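Local coordinates for protein nicotinate phosphoribosyltransferase (Saccharomyces cerevisiae, PDB 1VLP) that catalyses the ATP-dependent synthesis of nicotinate ribonucleotide from nicotinate and phosphoribosyl diphosphate, the first step of NAD biosynthesis from nicotinic acid, at residues 331-342 against 354-365. Numbering follows the deposited sequence.
Sequences KFSKIICYSDSL and AKENGMLATFGI. With PO4 (phosphate ion), chain E.
Strands 335-338 and 360-365, joined through helix 344-356, form a beta-alpha-beta unit in which Ile335 pairs with Leu360 and Tyr338 with Phe363 in parallel register. The straightest backbone bond runs from Thr362 N to Ile336 O (2.9 Å, 169°). The rings of Tyr338 and Phe363 run alongside one another with little overlap, their planes 18° apart and Tyr338 CD2 3.4 Å from Phe363 CE1. Ala361 CB meets the tyrosine edge in its plane, and Leu342 CD1 does the same to the Phe363 ring at CD1 (3.7 Å). With CG beside its backbone N (chi1 -60°), Tyr338 places OH 3.6 Å from Ala354 CB, and this hydroxyl hydrogen-bonds Thr316 of helix 312-326. A valine here would probably open a gap beside Phe363 and Ala354 and leave Thr316 without that mate. Met359, present as selenomethionine, presses CE tightly on Ile336 CG1 (3.5 Å). The helix ends in a Schellman motif whose Gly358 lays its CA over one face of Phe332, 3.8 Å from the ring centroid, while Gly358 O accepts the hydrogen bond of Phe332 N. At the opposite end Ser341 N donates to O4 of a phosphate ion, probably from the crystallisation liquor (2.8 Å), and Thr367 N hydrogen-bonds the same ion. Ser339 OG hydrogen-bonds Arg306, which probably binds nicotinate, consistent with the strand ends bordering the active site of a TIM-barrel-like type II phosphoribosyltransferase domain.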
loop_
_atom_site.group_PDB
_atom_site.type_symbol
_atom_site.label_atom_id
_atom_site.label_comp_id
_atom_site.label_asym_id
_atom_site.label_seq_id
_atom_site.Cartn_x
_atom_site.Cartn_y
_atom_site.Cartn_z
ATOM N N LYS A 331 23.135 7.007 17.307
ATOM C CA LYS A 331 22.429 7.812 16.307
ATOM C C LYS A 331 22.669 7.238 14.930
ATOM O O LYS A 331 23.751 6.748 14.630
ATOM C CB LYS A 331 22.873 9.262 16.354
ATOM C CG LYS A 331 22.452 10.026 17.627
ATOM C CD LYS A 331 22.668 11.555 17.434
ATOM C CE LYS A 331 22.357 12.364 18.724
ATOM N NZ LYS A 331 22.864 13.805 18.639
ATOM N N PHE A 332 21.640 7.308 14.069
ATOM C CA PHE A 332 21.729 6.880 12.681
ATOM C C PHE A 332 21.901 5.327 12.517
ATOM O O PHE A 332 22.385 4.859 11.481
ATOM C CB PHE A 332 22.789 7.711 11.898
ATOM C CG PHE A 332 22.552 9.188 11.958
ATOM C CD1 PHE A 332 21.433 9.742 11.327
ATOM C CD2 PHE A 332 23.399 10.025 12.693
ATOM C CE1 PHE A 332 21.198 11.116 11.395
ATOM C CE2 PHE A 332 23.167 11.382 12.766
ATOM C CZ PHE A 332 22.070 11.935 12.141
ATOM N N SER A 333 21.465 4.582 13.537
ATOM C CA SER A 333 21.422 3.112 13.548
ATOM C C SER A 333 20.175 2.587 12.762
ATOM O O SER A 333 20.203 1.491 12.156
ATOM C CB SER A 333 21.287 2.617 15.002
ATOM O OG SER A 333 22.450 2.863 15.762
ATOM N N LYS A 334 19.102 3.377 12.800
ATOM C CA LYS A 334 17.764 2.955 12.307
ATOM C C LYS A 334 17.078 3.993 11.365
ATOM O O LYS A 334 17.430 5.201 11.352
ATOM C CB LYS A 334 16.879 2.619 13.520
ATOM C CG LYS A 334 17.469 1.508 14.431
ATOM C CD LYS A 334 17.443 0.156 13.763
ATOM C CE LYS A 334 17.919 -0.956 14.707
ATOM N NZ LYS A 334 17.909 -2.291 14.021
ATOM N N ILE A 335 16.118 3.487 10.599
ATOM C CA ILE A 335 15.440 4.184 9.529
ATOM C C ILE A 335 14.026 4.543 9.984
ATOM O O ILE A 335 13.356 3.735 10.616
ATOM C CB ILE A 335 15.318 3.260 8.225
ATOM C CG1 ILE A 335 16.711 3.007 7.681
ATOM C CG2 ILE A 335 14.429 3.904 7.170
ATOM C CD1 ILE A 335 16.792 1.846 6.670
ATOM N N ILE A 336 13.570 5.758 9.645
ATOM C CA ILE A 336 12.170 6.067 9.536
ATOM C C ILE A 336 11.804 6.243 8.066
ATOM O O ILE A 336 12.426 6.998 7.335
ATOM C CB ILE A 336 11.720 7.361 10.306
ATOM C CG1 ILE A 336 12.074 7.270 11.781
ATOM C CG2 ILE A 336 10.238 7.592 10.113
ATOM C CD1 ILE A 336 11.722 8.470 12.569
ATOM N N CYS A 337 10.817 5.480 7.648
ATOM C CA CYS A 337 10.261 5.611 6.299
ATOM C C CYS A 337 8.912 6.360 6.397
ATOM O O CYS A 337 7.977 5.882 7.012
ATOM C CB CYS A 337 10.033 4.240 5.713
ATOM S SG CYS A 337 9.309 4.400 4.055
ATOM N N TYR A 338 8.876 7.557 5.840
ATOM C CA TYR A 338 7.717 8.412 5.830
ATOM C C TYR A 338 6.906 8.090 4.569
ATOM O O TYR A 338 7.440 8.145 3.447
ATOM C CB TYR A 338 8.158 9.864 5.769
ATOM C CG TYR A 338 9.027 10.302 6.932
ATOM C CD1 TYR A 338 8.491 10.787 8.096
ATOM C CD2 TYR A 338 10.405 10.205 6.853
ATOM C CE1 TYR A 338 9.302 11.192 9.134
ATOM C CE2 TYR A 338 11.236 10.579 7.904
ATOM C CZ TYR A 338 10.668 11.079 9.053
ATOM O OH TYR A 338 11.516 11.455 10.059
ATOM N N SER A 339 5.640 7.732 4.760
ATOM C CA SER A 339 4.855 7.235 3.623
ATOM C C SER A 339 3.432 7.774 3.504
ATOM O O SER A 339 2.644 7.214 2.728
ATOM C CB SER A 339 4.833 5.691 3.671
ATOM O OG SER A 339 4.095 5.228 4.803
ATOM N N ASP A 340 3.083 8.799 4.281
ATOM C CA ASP A 340 1.684 9.266 4.369
ATOM C C ASP A 340 1.506 10.512 3.532
ATOM O O ASP A 340 1.824 11.606 4.004
ATOM C CB ASP A 340 1.298 9.553 5.821
ATOM C CG ASP A 340 -0.165 10.005 5.978
ATOM O OD1 ASP A 340 -0.982 9.737 5.049
ATOM O OD2 ASP A 340 -0.475 10.627 7.018
ATOM N N SER A 341 0.986 10.359 2.306
ATOM C CA SER A 341 0.551 11.471 1.480
ATOM C C SER A 341 1.652 12.512 1.246
ATOM O O SER A 341 1.497 13.710 1.438
ATOM C CB SER A 341 -0.682 12.118 2.137
ATOM O OG SER A 341 -1.649 11.129 2.500
ATOM N N LEU A 342 2.796 12.001 0.825
ATOM C CA LEU A 342 3.991 12.839 0.651
ATOM C C LEU A 342 3.999 13.581 -0.675
ATOM O O LEU A 342 3.377 13.141 -1.655
ATOM C CB LEU A 342 5.226 11.955 0.655
ATOM C CG LEU A 342 5.684 11.540 2.038
ATOM C CD1 LEU A 342 6.769 10.582 1.881
ATOM C CD2 LEU A 342 6.164 12.752 2.837
ATOM N N ALA A 354 14.415 14.216 10.486
ATOM C CA ALA A 354 15.097 12.931 10.735
ATOM C C ALA A 354 16.564 13.167 11.111
ATOM O O ALA A 354 17.029 12.653 12.119
ATOM C CB ALA A 354 15.003 12.070 9.546
ATOM N N LYS A 355 17.257 13.991 10.344
ATOM C CA LYS A 355 18.669 14.266 10.582
ATOM C C LYS A 355 18.883 14.918 11.965
ATOM O O LYS A 355 19.804 14.538 12.721
ATOM C CB LYS A 355 19.234 15.139 9.483
ATOM C CG LYS A 355 20.725 15.500 9.700
ATOM C CD LYS A 355 21.387 16.182 8.465
ATOM C CE LYS A 355 22.890 16.428 8.721
ATOM N NZ LYS A 355 23.736 16.214 7.503
ATOM N N GLU A 356 18.041 15.884 12.267
ATOM C CA GLU A 356 18.051 16.594 13.554
ATOM C C GLU A 356 17.936 15.634 14.728
ATOM O O GLU A 356 18.594 15.821 15.756
ATOM C CB GLU A 356 16.891 17.605 13.625
ATOM C CG GLU A 356 16.953 18.505 14.896
ATOM C CD GLU A 356 15.813 19.554 14.942
ATOM O OE1 GLU A 356 15.912 20.542 14.153
ATOM O OE2 GLU A 356 14.848 19.379 15.767
ATOM N N ASN A 357 17.152 14.599 14.545
ATOM C CA ASN A 357 16.828 13.635 15.585
ATOM C C ASN A 357 17.573 12.304 15.452
ATOM O O ASN A 357 17.189 11.294 16.066
ATOM C CB ASN A 357 15.328 13.436 15.573
ATOM C CG ASN A 357 14.607 14.616 16.114
ATOM O OD1 ASN A 357 14.697 14.901 17.300
ATOM N ND2 ASN A 357 13.929 15.374 15.235
ATOM N N GLY A 358 18.664 12.297 14.682
ATOM C CA GLY A 358 19.525 11.126 14.578
ATOM C C GLY A 358 18.959 9.893 13.949
ATOM O O GLY A 358 19.262 8.785 14.389
HETATM N N MSE A 359 18.120 10.081 12.939
HETATM C CA MSE A 359 17.457 8.980 12.252
HETATM C C MSE A 359 17.833 9.061 10.793
HETATM O O MSE A 359 17.958 10.163 10.248
HETATM C CB MSE A 359 15.927 9.065 12.387
HETATM C CG MSE A 359 15.445 9.005 13.818
HETATM SE SE MSE A 359 15.787 7.257 14.714
HETATM C CE MSE A 359 14.818 6.121 13.541
ATOM N N LEU A 360 17.993 7.880 10.178
ATOM C CA LEU A 360 18.041 7.768 8.734
ATOM C C LEU A 360 16.599 7.854 8.233
ATOM O O LEU A 360 15.655 7.490 8.973
ATOM C CB LEU A 360 18.687 6.471 8.286
ATOM C CG LEU A 360 20.095 6.203 8.827
ATOM C CD1 LEU A 360 20.536 4.778 8.543
ATOM C CD2 LEU A 360 21.071 7.148 8.233
ATOM N N ALA A 361 16.438 8.449 7.056
ATOM C CA ALA A 361 15.126 8.743 6.479
ATOM C C ALA A 361 15.026 8.101 5.105
ATOM O O ALA A 361 15.953 8.137 4.303
ATOM C CB ALA A 361 14.845 10.223 6.348
ATOM N N THR A 362 13.884 7.497 4.886
ATOM C CA THR A 362 13.468 7.092 3.517
ATOM C C THR A 362 12.020 7.526 3.353
ATOM O O THR A 362 11.326 7.875 4.345
ATOM C CB THR A 362 13.640 5.603 3.252
ATOM O OG1 THR A 362 12.767 4.848 4.102
ATOM C CG2 THR A 362 15.084 5.206 3.432
ATOM N N PHE A 363 11.538 7.457 2.108
ATOM C CA PHE A 363 10.245 8.003 1.717
ATOM C C PHE A 363 9.550 7.096 0.718
ATOM O O PHE A 363 10.204 6.577 -0.191
ATOM C CB PHE A 363 10.439 9.411 1.102
ATOM C CG PHE A 363 11.044 10.385 2.065
ATOM C CD1 PHE A 363 10.255 11.054 2.971
ATOM C CD2 PHE A 363 12.423 10.483 2.187
ATOM C CE1 PHE A 363 10.820 11.858 3.927
ATOM C CE2 PHE A 363 12.996 11.314 3.153
ATOM C CZ PHE A 363 12.167 12.003 4.012
ATOM N N GLY A 364 8.253 6.878 0.908
ATOM C CA GLY A 364 7.381 6.263 -0.109
ATOM C C GLY A 364 6.462 7.357 -0.627
ATOM O O GLY A 364 5.663 7.912 0.138
ATOM N N ILE A 365 6.557 7.676 -1.927
ATOM C CA ILE A 365 5.794 8.758 -2.501
ATOM C C ILE A 365 4.783 8.158 -3.484
ATOM O O ILE A 365 5.196 7.671 -4.516
ATOM C CB ILE A 365 6.711 9.782 -3.174
ATOM C CG1 ILE A 365 7.748 10.340 -2.144
ATOM C CG2 ILE A 365 5.882 10.814 -3.806
ATOM C CD1 ILE A 365 8.832 11.294 -2.684
HETATM P P PO4 E . -0.284 8.266 -0.631
HETATM O O1 PO4 E . 0.177 7.291 -1.680
HETATM O O2 PO4 E . -0.282 9.699 -1.082
HETATM O O3 PO4 E . -1.741 7.986 -0.237
HETATM O O4 PO4 E . 0.500 8.128 0.658
HETATM O O HOH W 1 18.899 5.703 14.743
HETATM O O HOH W 2 3.208 9.011 -0.084
#